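Esterase Rv0045c (Mycobacterium tuberculosis, PDB 6WYN) hydrolyses carboxylic esters, with strongest activity toward short, straight-chain alkyl esters of about four atoms, though its physiological substrate is unknown. Local coordinates at residues Ser210-Leu215 against Ser229-Val234; Ala95-Thr100 against Gly309-Ser314. One frame throughout, in Å; residues are numbered along the deposited sequence. Where two conformers were deposited one is given.

How the contacts relate
Following the chain from the N terminus, the 95-100 segment comes first, leading into helix 99-105. It waits some two hundred residues for its partner, 309-314, so contact 2 closes a long loop holding much of the alpha/beta hydrolase domain. Nested inside that loop is contact 1, a short-range closure in which only 13 residues separate 210-215 from 229-234, on the consecutive helices 211-221 and 227-237. Contact 1 thus pairs two neighbouring helices, while contact 2 joins an early loop to the segment carrying His310, the probable active-site histidine. Their centres lie about 15 Å apart, and Arg232 NH2 packs 3.9 Å from Thr100 OG1, bringing the two into touch.

Contact 1 (Ser210-Leu215 against Ser229-Val234); sequences SFQAML and SLRRGV
Phe211 begins the packing against segment 229-234 of helix 227-237: with CG anti to the backbone N (chi1 177°), its ring extends across to Arg231 and Val234. Phe211 CZ presents a ring edge to Arg231 O at 3.6 Å, in the ring plane, where the weakly positive C-H rim suits a carbonyl oxygen. Phe211 CE1 meets Val234 CG1 at 3.6 Å, and Trp246 adds an edge-to-face partner for the ring. Gln212 contributes little: its OE1 lies at the guanidinium edge of Arg231, 4.1 Å from Arg231 NH2, while its NE2 is hydrogen-bonded to Asp216 one turn on. Two consecutive helices, 211-221 and 227-237, pack here at a steep angle, 117° between the short segments, whose axes come within 10.0 Å. Met214, buried, offers its CB to Val234 CG1 at 3.9 Å, and its long, flexible side chain also touches Trp246 and Trp248 of strand 246-248. The branched Val234 suits its place, one methyl meeting Phe211 and Met214 and the other Leu215. Leu215 spans Leu230, Arg231 and Val234. Leu215 CD2 sits over one face of the Arg231 guanidinium, 3.3 Å from Arg231 NH2; the arginine chain bends at chi3 (-54°), turning its flat end across the leucine. The other branch, Leu215 CD1, lies 4.2 Å from Leu230 CB and 4.3 Å from Val234 CG2.

Contact 2 (Ala95-Thr100 against Gly309-Ser314); sequences AHTWDT and GHSVQS
Gln313 and Thr97 meet through a single direct hydrogen bond: Gln313 NE2 donates to Thr97 OG1 at 3.1 Å, with an N-H...O angle of 156° and the hydroxyl close to the amide plane. Gln313 has the most surface buried here, and its shape explains how it serves two neighbours. CG lies between the backbone N and the carbonyl carbon (chi1 72°), and a bend at chi2 folds the amide back beside Thr97. Gln313 CG meanwhile lies over one face of the Trp98 indole, toward its rim, Gln313 CB comes within 3.6 Å of Trp98 CZ3, and the amide is nearly parallel to that ring, the planes 15° apart. A glutamine suits this place because it joins a methylene stem for the indole to an N-H for the hydroxyl; its OE1, however, is buried without a polar partner.

Thr97 holds its OG1 anti to the backbone N, facing Gln313, while its methyl CG2 covers the same ring of Trp98 that it precedes. Its carbonyl is bridged by water: water 1 lies between Thr97 O, at 2.7 Å, and Gln313 O, and water 2 links Thr97 O to Ser314 OG. That Ser314 OG is in turn 2.6 Å from Ser311 OG, a pair in which either may donate.

His310 lies on the same segment as Gln313, its ring hydrogen-bonded to Asp179 and to Ser155, consistent with the Ser-His-Asp triad of an alpha/beta hydrolase. Trp98, whose broad indole can meet both the Gln313 stem and the central sheet, packs on Val152 and Met154 of strand 150-154; Gln313 also touches Met154, and both reach Leu320 of helix 317-328.

Contact 1 (Ser210-Leu215 against Ser229-Val234)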
loop_
_atom_site.group_PDB
_atom_site.type_symbol
_atom_site.label_atom_id
_atom_site.label_comp_id
_atom_site.label_asym_id
_atom_site.label_seq_id
_atom_site.Cartn_x
_atom_site.Cartn_y
_atom_site.Cartn_z
ATOM N N SER A 210 -2.808 6.059 25.205
ATOM C CA SER A 210 -1.420 6.466 24.921
ATOM C C SER A 210 -1.027 6.010 23.518
ATOM O O SER A 210 -1.735 5.152 22.931
ATOM C CB SER A 210 -0.487 5.925 25.964
ATOM O OG SER A 210 -0.452 4.511 25.902
ATOM N N PHE A 211 0.069 6.580 23.031
ATOM C CA PHE A 211 0.806 6.096 21.846
ATOM C C PHE A 211 1.249 4.653 22.134
ATOM O O PHE A 211 0.978 3.800 21.288
ATOM C CB PHE A 211 1.974 7.036 21.522
ATOM C CG PHE A 211 2.826 6.576 20.369
ATOM C CD1 PHE A 211 2.476 6.865 19.062
ATOM C CD2 PHE A 211 3.983 5.851 20.590
ATOM C CE1 PHE A 211 3.261 6.428 18.002
ATOM C CE2 PHE A 211 4.767 5.414 19.532
ATOM C CZ PHE A 211 4.410 5.712 18.241
ATOM N N GLN A 212 1.849 4.400 23.311
ATOM C CA GLN A 212 2.447 3.090 23.687
ATOM C C GLN A 212 1.421 1.967 23.513
ATOM O O GLN A 212 1.795 0.919 23.037
ATOM C CB GLN A 212 2.987 3.125 25.116
ATOM C CG GLN A 212 3.687 1.831 25.537
ATOM C CD GLN A 212 4.896 1.554 24.678
ATOM O OE1 GLN A 212 5.703 2.442 24.421
ATOM N NE2 GLN A 212 5.027 0.326 24.201
ATOM N N ALA A 213 0.154 2.195 23.843
ATOM C CA ALA A 213 -0.945 1.206 23.742
ATOM C C ALA A 213 -1.212 0.797 22.281
ATOM O O ALA A 213 -1.612 -0.378 21.993
ATOM C CB ALA A 213 -2.191 1.807 24.346
ATOM N N MET A 214 -1.047 1.731 21.350
ATOM C CA MET A 214 -1.160 1.378 19.912
ATOM C C MET A 214 0.087 0.587 19.505
ATOM O O MET A 214 -0.044 -0.449 18.832
ATOM C CB MET A 214 -1.324 2.659 19.094
ATOM C CG MET A 214 -2.547 3.459 19.548
ATOM S SD MET A 214 -2.830 4.834 18.425
ATOM C CE MET A 214 -4.140 4.169 17.414
ATOM N N LEU A 215 1.250 1.020 19.995
ATOM C CA LEU A 215 2.538 0.334 19.764
ATOM C C LEU A 215 2.495 -1.092 20.357
ATOM O O LEU A 215 2.938 -1.994 19.656
ATOM C CB LEU A 215 3.654 1.200 20.332
ATOM C CG LEU A 215 5.056 0.652 20.110
ATOM C CD1 LEU A 215 5.333 0.360 18.651
ATOM C CD2 LEU A 215 6.086 1.599 20.671
ATOM N N SER A 229 11.371 0.384 13.927
ATOM C CA SER A 229 10.582 0.296 12.670
ATOM C C SER A 229 9.086 0.259 12.994
ATOM O O SER A 229 8.331 1.011 12.354
ATOM C CB SER A 229 10.995 -0.868 11.834
ATOM O OG SER A 229 12.331 -0.685 11.416
ATOM N N LEU A 230 8.664 -0.550 13.977
ATOM C CA LEU A 230 7.222 -0.616 14.342
ATOM C C LEU A 230 6.711 0.744 14.845
ATOM O O LEU A 230 5.581 1.132 14.456
ATOM C CB LEU A 230 6.992 -1.698 15.395
ATOM C CG LEU A 230 7.277 -3.134 14.950
ATOM C CD1 LEU A 230 6.985 -4.118 16.093
ATOM C CD2 LEU A 230 6.477 -3.506 13.693
ATOM N N ARG A 231 7.485 1.406 15.700
ATOM C CA ARG A 231 7.159 2.737 16.292
ATOM C C ARG A 231 6.957 3.755 15.149
ATOM O O ARG A 231 6.027 4.568 15.209
ATOM C CB ARG A 231 8.309 3.124 17.231
ATOM C CG ARG A 231 8.165 4.480 17.902
ATOM C CD ARG A 231 9.265 4.824 18.912
ATOM N NE ARG A 231 9.416 3.790 19.946
ATOM C CZ ARG A 231 8.735 3.713 21.110
ATOM N NH1 ARG A 231 7.828 4.629 21.437
ATOM N NH2 ARG A 231 8.977 2.707 21.950
ATOM N N ARG A 232 7.855 3.735 14.160
ATOM C CA ARG A 232 7.768 4.681 13.014
ATOM C C ARG A 232 6.454 4.425 12.273
ATOM O O ARG A 232 5.767 5.405 11.925
ATOM C CB ARG A 232 8.970 4.450 12.096
ATOM C CG ARG A 232 9.029 5.335 10.860
ATOM C CD ARG A 232 10.470 5.635 10.496
ATOM N NE ARG A 232 11.106 4.657 9.625
ATOM C CZ ARG A 232 11.909 3.676 10.024
ATOM N NH1 ARG A 232 12.179 3.512 11.308
ATOM N NH2 ARG A 232 12.436 2.853 9.135
ATOM N N GLY A 233 6.118 3.151 12.060
ATOM C CA GLY A 233 4.885 2.789 11.345
ATOM C C GLY A 233 3.655 3.275 12.087
ATOM O O GLY A 233 2.724 3.861 11.437
ATOM N N VAL A 234 3.633 3.096 13.405
ATOM C CA VAL A 234 2.493 3.539 14.252
ATOM C C VAL A 234 2.400 5.081 14.258
ATOM O O VAL A 234 1.304 5.591 14.102
ATOM C CB VAL A 234 2.592 2.974 15.674
ATOM C CG1 VAL A 234 1.541 3.584 16.595
ATOM C CG2 VAL A 234 2.475 1.450 15.688
#

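Contact 2 (Ala95-Thr100 against Gly309-Ser314)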
loop_
_atom_site.group_PDB
_atom_site.type_symbol
_atom_site.label_atom_id
_atom_site.label_comp_id
_atom_site.label_asym_id
_atom_site.label_seq_id
_atom_site.Cartn_x
_atom_site.Cartn_y
_atom_site.Cartn_z
ATOM N N ALA A 95 0.470 5.876 2.868
ATOM C CA ALA A 95 1.552 6.169 1.917
ATOM C C ALA A 95 2.953 6.001 2.537
ATOM O O ALA A 95 3.893 5.720 1.784
ATOM C CB ALA A 95 1.350 7.553 1.378
ATOM N N HIS A 96 3.106 6.290 3.829
ATOM C CA HIS A 96 4.425 6.272 4.502
ATOM C C HIS A 96 4.988 4.841 4.538
ATOM O O HIS A 96 6.213 4.712 4.754
ATOM C CB HIS A 96 4.361 6.830 5.925
ATOM C CG HIS A 96 4.386 8.319 6.000
ATOM N ND1 HIS A 96 5.548 9.023 5.861
ATOM C CD2 HIS A 96 3.401 9.230 6.227
ATOM C CE1 HIS A 96 5.300 10.318 6.007
ATOM N NE2 HIS A 96 3.989 10.467 6.220
ATOM N N THR A 97 4.158 3.809 4.317
ATOM C CA THR A 97 4.636 2.401 4.253
ATOM C C THR A 97 5.753 2.345 3.211
ATOM O O THR A 97 6.652 1.498 3.317
ATOM C CB THR A 97 3.507 1.401 3.935
ATOM O OG1 THR A 97 3.940 0.069 4.232
ATOM C CG2 THR A 97 3.092 1.421 2.489
ATOM N N TRP A 98 5.706 3.201 2.208
ATOM C CA TRP A 98 6.690 3.150 1.103
ATOM C C TRP A 98 7.962 3.966 1.351
ATOM O O TRP A 98 8.817 3.912 0.471
ATOM C CB TRP A 98 6.046 3.568 -0.192
ATOM C CG TRP A 98 4.875 2.754 -0.561
ATOM C CD1 TRP A 98 3.553 3.097 -0.483
ATOM C CD2 TRP A 98 4.934 1.413 -1.044
ATOM N NE1 TRP A 98 2.787 2.089 -0.993
ATOM C CE2 TRP A 98 3.598 1.019 -1.288
ATOM C CE3 TRP A 98 5.978 0.524 -1.307
ATOM C CZ2 TRP A 98 3.286 -0.245 -1.768
ATOM C CZ3 TRP A 98 5.662 -0.728 -1.766
ATOM C CH2 TRP A 98 4.341 -1.077 -2.059
ATOM N N ASP A 99 8.083 4.703 2.452
ATOM C CA ASP A 99 9.194 5.676 2.660
ATOM C C ASP A 99 10.557 4.997 2.396
ATOM O O ASP A 99 11.411 5.564 1.703
ATOM C CB ASP A 99 9.129 6.279 4.061
ATOM C CG ASP A 99 7.967 7.227 4.323
ATOM O OD1 ASP A 99 7.178 7.516 3.351
ATOM O OD2 ASP A 99 7.844 7.648 5.513
ATOM N N THR A 100 10.775 3.827 2.975
ATOM C CA THR A 100 12.101 3.169 2.926
ATOM C C THR A 100 12.356 2.800 1.496
ATOM O O THR A 100 13.432 3.139 0.984
ATOM C CB THR A 100 12.228 2.007 3.913
ATOM O OG1 THR A 100 12.127 2.522 5.238
ATOM C CG2 THR A 100 13.550 1.283 3.729
ATOM N N GLY A 309 7.135 -11.482 5.566
ATOM C CA GLY A 309 5.678 -11.659 5.593
ATOM C C GLY A 309 5.014 -10.905 4.439
ATOM O O GLY A 309 5.674 -10.606 3.404
ATOM N N HIS A 310 3.725 -10.652 4.611
ATOM C CA HIS A 310 2.781 -10.070 3.631
ATOM C C HIS A 310 3.252 -8.667 3.231
ATOM O O HIS A 310 3.227 -8.365 2.049
ATOM C CB HIS A 310 1.398 -10.076 4.315
ATOM C CG HIS A 310 0.292 -9.585 3.448
ATOM N ND1 HIS A 310 0.109 -10.066 2.176
ATOM C CD2 HIS A 310 -0.751 -8.759 3.701
ATOM C CE1 HIS A 310 -0.939 -9.484 1.627
ATOM N NE2 HIS A 310 -1.488 -8.682 2.542
ATOM N N SER A 311 3.670 -7.861 4.198
ATOM C CA SER A 311 4.124 -6.464 3.965
ATOM C C SER A 311 5.615 -6.458 3.642
ATOM O O SER A 311 6.460 -6.155 4.527
ATOM C CB SER A 311 3.755 -5.554 5.104
ATOM O OG SER A 311 3.953 -4.215 4.678
ATOM N N VAL A 312 5.921 -6.832 2.397
ATOM C CA VAL A 312 7.315 -7.003 1.909
ATOM C C VAL A 312 8.039 -5.650 2.059
ATOM O O VAL A 312 9.241 -5.626 2.494
ATOM C CB VAL A 312 7.333 -7.495 0.458
ATOM C CG1 VAL A 312 8.768 -7.657 -0.003
ATOM C CG2 VAL A 312 6.562 -8.790 0.250
ATOM N N GLN A 313 7.345 -4.540 1.773
ATOM C CA GLN A 313 7.952 -3.200 1.897
ATOM C C GLN A 313 8.324 -2.889 3.342
ATOM O O GLN A 313 9.210 -1.995 3.537
ATOM C CB GLN A 313 7.045 -2.122 1.304
ATOM C CG GLN A 313 5.806 -1.829 2.137
ATOM C CD GLN A 313 4.621 -2.682 1.749
ATOM O OE1 GLN A 313 4.767 -3.727 1.094
ATOM N NE2 GLN A 313 3.424 -2.257 2.178
ATOM N N SER A 314 7.686 -3.505 4.326
ATOM C CA SER A 314 8.025 -3.325 5.755
ATOM C C SER A 314 9.096 -4.336 6.186
ATOM O O SER A 314 9.990 -3.964 6.955
ATOM C CB SER A 314 6.811 -3.447 6.639
ATOM O OG SER A 314 5.698 -2.782 6.036
HETATM O O HOH W 1 9.146 0.839 2.435
HETATM O O HOH W 2 6.864 -0.295 5.686
#